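PDB 4UEJ: galactitol-1-phosphate 5-dehydrogenase from Escherichia coli, which oxidises galactitol 1-phosphate to D-tagatose 6-phosphate with NAD(+) as the electron acceptor, as a zinc-dependent enzyme of galactitol metabolism. Local coordinates for residues T56-V68 / L75-L87. Sequence-based numbering, arbitrary orientation.
Sequences TLGHEFSGYIDAV and LHPGDAVACVPLL. With ZN (zinc ion), chain D.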
loop_
_atom_site.group_PDB
_atom_site.type_symbol
_atom_site.label_atom_id
_atom_site.label_comp_id
_atom_site.label_asym_id
_atom_site.label_seq_id
_atom_site.Cartn_x
_atom_site.Cartn_y
_atom_site.Cartn_z
ATOM N N THR A 56 -25.586 21.833 -7.875
ATOM C CA THR A 56 -26.576 20.801 -7.614
ATOM C C THR A 56 -25.852 19.464 -7.577
ATOM O O THR A 56 -25.222 19.056 -8.556
ATOM C CB THR A 56 -27.697 20.792 -8.673
ATOM O OG1 THR A 56 -28.447 22.010 -8.574
ATOM C CG2 THR A 56 -28.638 19.613 -8.451
ATOM N N LEU A 57 -25.917 18.795 -6.432
ATOM C CA LEU A 57 -25.194 17.543 -6.254
ATOM C C LEU A 57 -26.037 16.338 -6.680
ATOM O O LEU A 57 -27.139 16.486 -7.216
ATOM C CB LEU A 57 -24.754 17.397 -4.793
ATOM C CG LEU A 57 -23.856 18.514 -4.241
ATOM C CD1 LEU A 57 -23.610 18.341 -2.738
ATOM C CD2 LEU A 57 -22.546 18.566 -4.998
ATOM N N GLY A 58 -25.512 15.145 -6.434
ATOM C CA GLY A 58 -26.242 13.918 -6.701
ATOM C C GLY A 58 -25.612 13.035 -7.769
ATOM O O GLY A 58 -25.766 13.305 -8.968
ATOM N N HIS A 59 -24.932 11.970 -7.347
ATOM C CA HIS A 59 -24.332 11.039 -8.303
ATOM C C HIS A 59 -24.731 9.585 -8.072
ATOM O O HIS A 59 -24.103 8.661 -8.602
ATOM C CB HIS A 59 -22.802 11.158 -8.286
ATOM C CG HIS A 59 -22.171 10.865 -6.960
ATOM N ND1 HIS A 59 -22.047 11.813 -5.968
ATOM C CD2 HIS A 59 -21.598 9.739 -6.477
ATOM C CE1 HIS A 59 -21.428 11.279 -4.926
ATOM N NE2 HIS A 59 -21.148 10.023 -5.211
ATOM N N GLU A 60 -25.785 9.393 -7.288
ATOM C CA GLU A 60 -26.278 8.072 -6.932
ATOM C C GLU A 60 -27.753 8.060 -7.247
ATOM O O GLU A 60 -28.574 8.235 -6.347
ATOM C CB GLU A 60 -26.074 7.773 -5.441
ATOM C CG GLU A 60 -24.651 7.850 -4.924
ATOM C CD GLU A 60 -24.582 7.597 -3.422
ATOM O OE1 GLU A 60 -25.633 7.705 -2.756
ATOM O OE2 GLU A 60 -23.489 7.268 -2.904
ATOM N N PHE A 61 -28.109 7.896 -8.513
ATOM C CA PHE A 61 -29.516 8.004 -8.841
ATOM C C PHE A 61 -29.972 7.131 -9.994
ATOM O O PHE A 61 -29.171 6.621 -10.771
ATOM C CB PHE A 61 -29.900 9.473 -9.122
ATOM C CG PHE A 61 -29.210 10.110 -10.310
ATOM C CD1 PHE A 61 -28.025 10.806 -10.147
ATOM C CD2 PHE A 61 -29.802 10.095 -11.566
ATOM C CE1 PHE A 61 -27.409 11.434 -11.231
ATOM C CE2 PHE A 61 -29.191 10.724 -12.661
ATOM C CZ PHE A 61 -28.017 11.407 -12.489
ATOM N N SER A 62 -31.288 6.950 -10.061
ATOM C CA SER A 62 -31.918 6.196 -11.128
ATOM C C SER A 62 -33.151 6.927 -11.621
ATOM O O SER A 62 -33.633 7.860 -10.985
ATOM C CB SER A 62 -32.308 4.795 -10.648
ATOM O OG SER A 62 -33.200 4.890 -9.552
ATOM N N GLY A 63 -33.668 6.482 -12.752
ATOM C CA GLY A 63 -34.856 7.092 -13.310
ATOM C C GLY A 63 -35.161 6.469 -14.648
ATOM O O GLY A 63 -34.646 5.400 -14.979
ATOM N N TYR A 64 -36.018 7.136 -15.412
ATOM C CA TYR A 64 -36.428 6.628 -16.706
ATOM C C TYR A 64 -35.981 7.565 -17.806
ATOM O O TYR A 64 -36.002 8.788 -17.637
ATOM C CB TYR A 64 -37.942 6.443 -16.758
ATOM C CG TYR A 64 -38.443 5.434 -15.758
ATOM C CD1 TYR A 64 -38.466 4.079 -16.065
ATOM C CD2 TYR A 64 -38.887 5.833 -14.508
ATOM C CE1 TYR A 64 -38.923 3.148 -15.152
ATOM C CE2 TYR A 64 -39.347 4.908 -13.586
ATOM C CZ TYR A 64 -39.359 3.569 -13.915
ATOM O OH TYR A 64 -39.810 2.649 -13.002
ATOM N N ILE A 65 -35.580 6.988 -18.932
ATOM C CA ILE A 65 -35.246 7.793 -20.095
ATOM C C ILE A 65 -36.483 8.573 -20.542
ATOM O O ILE A 65 -37.539 7.992 -20.814
ATOM C CB ILE A 65 -34.720 6.937 -21.261
ATOM C CG1 ILE A 65 -33.426 6.217 -20.864
ATOM C CG2 ILE A 65 -34.511 7.810 -22.500
ATOM C CD1 ILE A 65 -32.299 7.138 -20.462
ATOM N N ASP A 66 -36.343 9.893 -20.585
ATOM C CA ASP A 66 -37.427 10.785 -20.978
ATOM C C ASP A 66 -37.345 11.084 -22.466
ATOM O O ASP A 66 -38.366 11.258 -23.139
ATOM C CB ASP A 66 -37.368 12.085 -20.172
ATOM C CG ASP A 66 -38.442 13.067 -20.574
ATOM O OD1 ASP A 66 -39.626 12.811 -20.268
ATOM O OD2 ASP A 66 -38.103 14.096 -21.193
ATOM N N ALA A 67 -36.115 11.144 -22.968
ATOM C CA ALA A 67 -35.849 11.435 -24.373
ATOM C C ALA A 67 -34.411 11.041 -24.717
ATOM O O ALA A 67 -33.560 10.951 -23.828
ATOM C CB ALA A 67 -36.085 12.905 -24.671
ATOM N N VAL A 68 -34.143 10.801 -25.999
ATOM C CA VAL A 68 -32.788 10.464 -26.430
ATOM C C VAL A 68 -32.343 11.295 -27.630
ATOM O O VAL A 68 -33.160 11.740 -28.430
ATOM C CB VAL A 68 -32.649 8.963 -26.796
ATOM C CG1 VAL A 68 -32.968 8.088 -25.602
ATOM C CG2 VAL A 68 -33.535 8.600 -27.978
ATOM N N LEU A 75 -31.281 2.856 -26.531
ATOM C CA LEU A 75 -32.129 3.248 -25.412
ATOM C C LEU A 75 -33.363 3.966 -25.918
ATOM O O LEU A 75 -33.333 4.614 -26.964
ATOM C CB LEU A 75 -31.381 4.143 -24.428
ATOM C CG LEU A 75 -30.397 3.493 -23.462
ATOM C CD1 LEU A 75 -29.871 4.560 -22.531
ATOM C CD2 LEU A 75 -31.049 2.358 -22.679
ATOM N N HIS A 76 -34.448 3.856 -25.164
ATOM C CA HIS A 76 -35.715 4.420 -25.587
ATOM C C HIS A 76 -36.431 5.029 -24.394
ATOM O O HIS A 76 -36.177 4.629 -23.253
ATOM C CB HIS A 76 -36.568 3.339 -26.259
ATOM C CG HIS A 76 -35.891 2.693 -27.429
ATOM N ND1 HIS A 76 -34.978 1.670 -27.288
ATOM C CD2 HIS A 76 -35.969 2.947 -28.756
ATOM C CE1 HIS A 76 -34.533 1.311 -28.480
ATOM N NE2 HIS A 76 -35.117 2.073 -29.388
ATOM N N PRO A 77 -37.300 6.023 -24.646
ATOM C CA PRO A 77 -38.126 6.601 -23.581
ATOM C C PRO A 77 -38.841 5.525 -22.761
ATOM O O PRO A 77 -39.481 4.636 -23.325
ATOM C CB PRO A 77 -39.132 7.463 -24.346
ATOM C CG PRO A 77 -38.412 7.855 -25.587
ATOM C CD PRO A 77 -37.531 6.685 -25.944
ATOM N N GLY A 78 -38.716 5.601 -21.443
ATOM C CA GLY A 78 -39.327 4.620 -20.567
ATOM C C GLY A 78 -38.345 3.606 -20.015
ATOM O O GLY A 78 -38.632 2.948 -19.020
ATOM N N ASP A 79 -37.184 3.479 -20.652
ATOM C CA ASP A 79 -36.165 2.549 -20.166
ATOM C C ASP A 79 -35.629 2.999 -18.817
ATOM O O ASP A 79 -35.390 4.185 -18.595
ATOM C CB ASP A 79 -35.012 2.414 -21.165
ATOM C CG ASP A 79 -35.420 1.684 -22.428
ATOM O OD1 ASP A 79 -36.524 1.096 -22.445
ATOM O OD2 ASP A 79 -34.638 1.687 -23.398
ATOM N N ALA A 80 -35.456 2.040 -17.916
ATOM C CA ALA A 80 -34.912 2.312 -16.592
ATOM C C ALA A 80 -33.398 2.352 -16.648
ATOM O O ALA A 80 -32.780 1.491 -17.269
ATOM C CB ALA A 80 -35.374 1.259 -15.606
ATOM N N VAL A 81 -32.803 3.350 -16.000
ATOM C CA VAL A 81 -31.351 3.482 -15.967
ATOM C C VAL A 81 -30.847 3.920 -14.596
ATOM O O VAL A 81 -31.580 4.530 -13.816
ATOM C CB VAL A 81 -30.840 4.504 -17.017
ATOM C CG1 VAL A 81 -31.100 4.005 -18.426
ATOM C CG2 VAL A 81 -31.487 5.864 -16.794
ATOM N N ALA A 82 -29.595 3.583 -14.309
ATOM C CA ALA A 82 -28.851 4.221 -13.228
ATOM C C ALA A 82 -27.837 5.150 -13.849
ATOM O O ALA A 82 -27.390 4.908 -14.956
ATOM C CB ALA A 82 -28.148 3.193 -12.356
ATOM N N CYS A 83 -27.462 6.201 -13.132
ATOM C CA CYS A 83 -26.422 7.090 -13.619
ATOM C C CYS A 83 -25.024 6.511 -13.403
ATOM O O CYS A 83 -24.726 5.991 -12.334
ATOM C CB CYS A 83 -26.527 8.439 -12.930
ATOM S SG CYS A 83 -25.254 9.601 -13.402
ATOM N N VAL A 84 -24.194 6.612 -14.441
ATOM C CA VAL A 84 -22.764 6.348 -14.367
ATOM C C VAL A 84 -22.113 7.724 -14.354
ATOM O O VAL A 84 -21.996 8.356 -15.397
ATOM C CB VAL A 84 -22.272 5.519 -15.561
ATOM C CG1 VAL A 84 -20.779 5.208 -15.432
ATOM C CG2 VAL A 84 -23.080 4.245 -15.683
ATOM N N PRO A 85 -21.753 8.225 -13.164
ATOM C CA PRO A 85 -21.545 9.676 -13.074
ATOM C C PRO A 85 -20.217 10.182 -13.636
ATOM O O PRO A 85 -20.136 11.356 -13.983
ATOM C CB PRO A 85 -21.631 9.949 -11.566
ATOM C CG PRO A 85 -21.275 8.619 -10.911
ATOM C CD PRO A 85 -21.852 7.582 -11.838
ATOM N N LEU A 86 -19.212 9.318 -13.723
ATOM C CA LEU A 86 -17.907 9.704 -14.281
ATOM C C LEU A 86 -17.969 9.752 -15.788
ATOM O O LEU A 86 -18.498 8.837 -16.410
ATOM C CB LEU A 86 -16.816 8.716 -13.851
ATOM C CG LEU A 86 -15.473 8.940 -14.577
ATOM C CD1 LEU A 86 -14.881 10.131 -13.978
ATOM C CD2 LEU A 86 -14.535 7.778 -14.474
ATOM N N LEU A 87 -17.419 10.806 -16.383
ATOM C CA LEU A 87 -17.251 10.824 -17.828
ATOM C C LEU A 87 -15.779 10.998 -18.158
ATOM O O LEU A 87 -15.268 12.117 -18.168
ATOM C CB LEU A 87 -18.081 11.936 -18.479
ATOM C CG LEU A 87 -18.097 11.923 -20.013
ATOM C CD1 LEU A 87 -18.833 10.698 -20.550
ATOM C CD2 LEU A 87 -18.686 13.212 -20.589
HETATM ZN ZN ZN D . -20.181 8.558 -4.079
HETATM O O HOH W 1 -25.786 6.670 -10.027
HETATM O O HOH W 2 -21.227 6.844 -4.006
#
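The ring of F61 lies flat against C83. The CB of C83 sits over one ring face, 3.5 Å from the centroid of F61 and displaced toward CZ. The sulfur follows at a slant, with SG of C83 3.4 Å from CZ of F61. The thiol is carried to the rim of the ring because SG is anti to the backbone N of C83 (chi1 178°). An alanine in place of F61 would probably open a gap beside C83 and cost the sulfur its aromatic neighbour. The same two residues are joined through the backbone, N of C83 donating to O of F61 at 2.9 Å. Beyond them, G63 and V81 exchange a pair of backbone hydrogen bonds.

Further along, I65 and V81 cross at about a right angle, CD1 of I65 reaching CG1 of V81 at 3.9 Å. The CD1 of L75 meets the same I65 methyl. On the face that carries S62, Y64, A80 and A82, S62 turns its hydroxyl to the carbonyl of I137. Y64 presents its ring edge to the turn, with CD1 3.2 Å from O of G78. The type II turn H76–D79 is tied to the strand at I65, whose N bonds O of D79 and whose O takes N of G78 at 2.7 Å. D79 also receives N of H76 on OD2, from above the carboxylate plane.

At the other end, CB of H59 packs on CB of P85. A water accepts from N of F61 and lies 2.6 Å from O of C83. H59 binds zinc through NE2 at 2.1 Å; C38 is another ligand. This is an antiparallel beta hairpin of the GroES-like domain of zinc-containing alcohol dehydrogenases, with H59 at the end near the zinc, probably the catalytic one as in relatives.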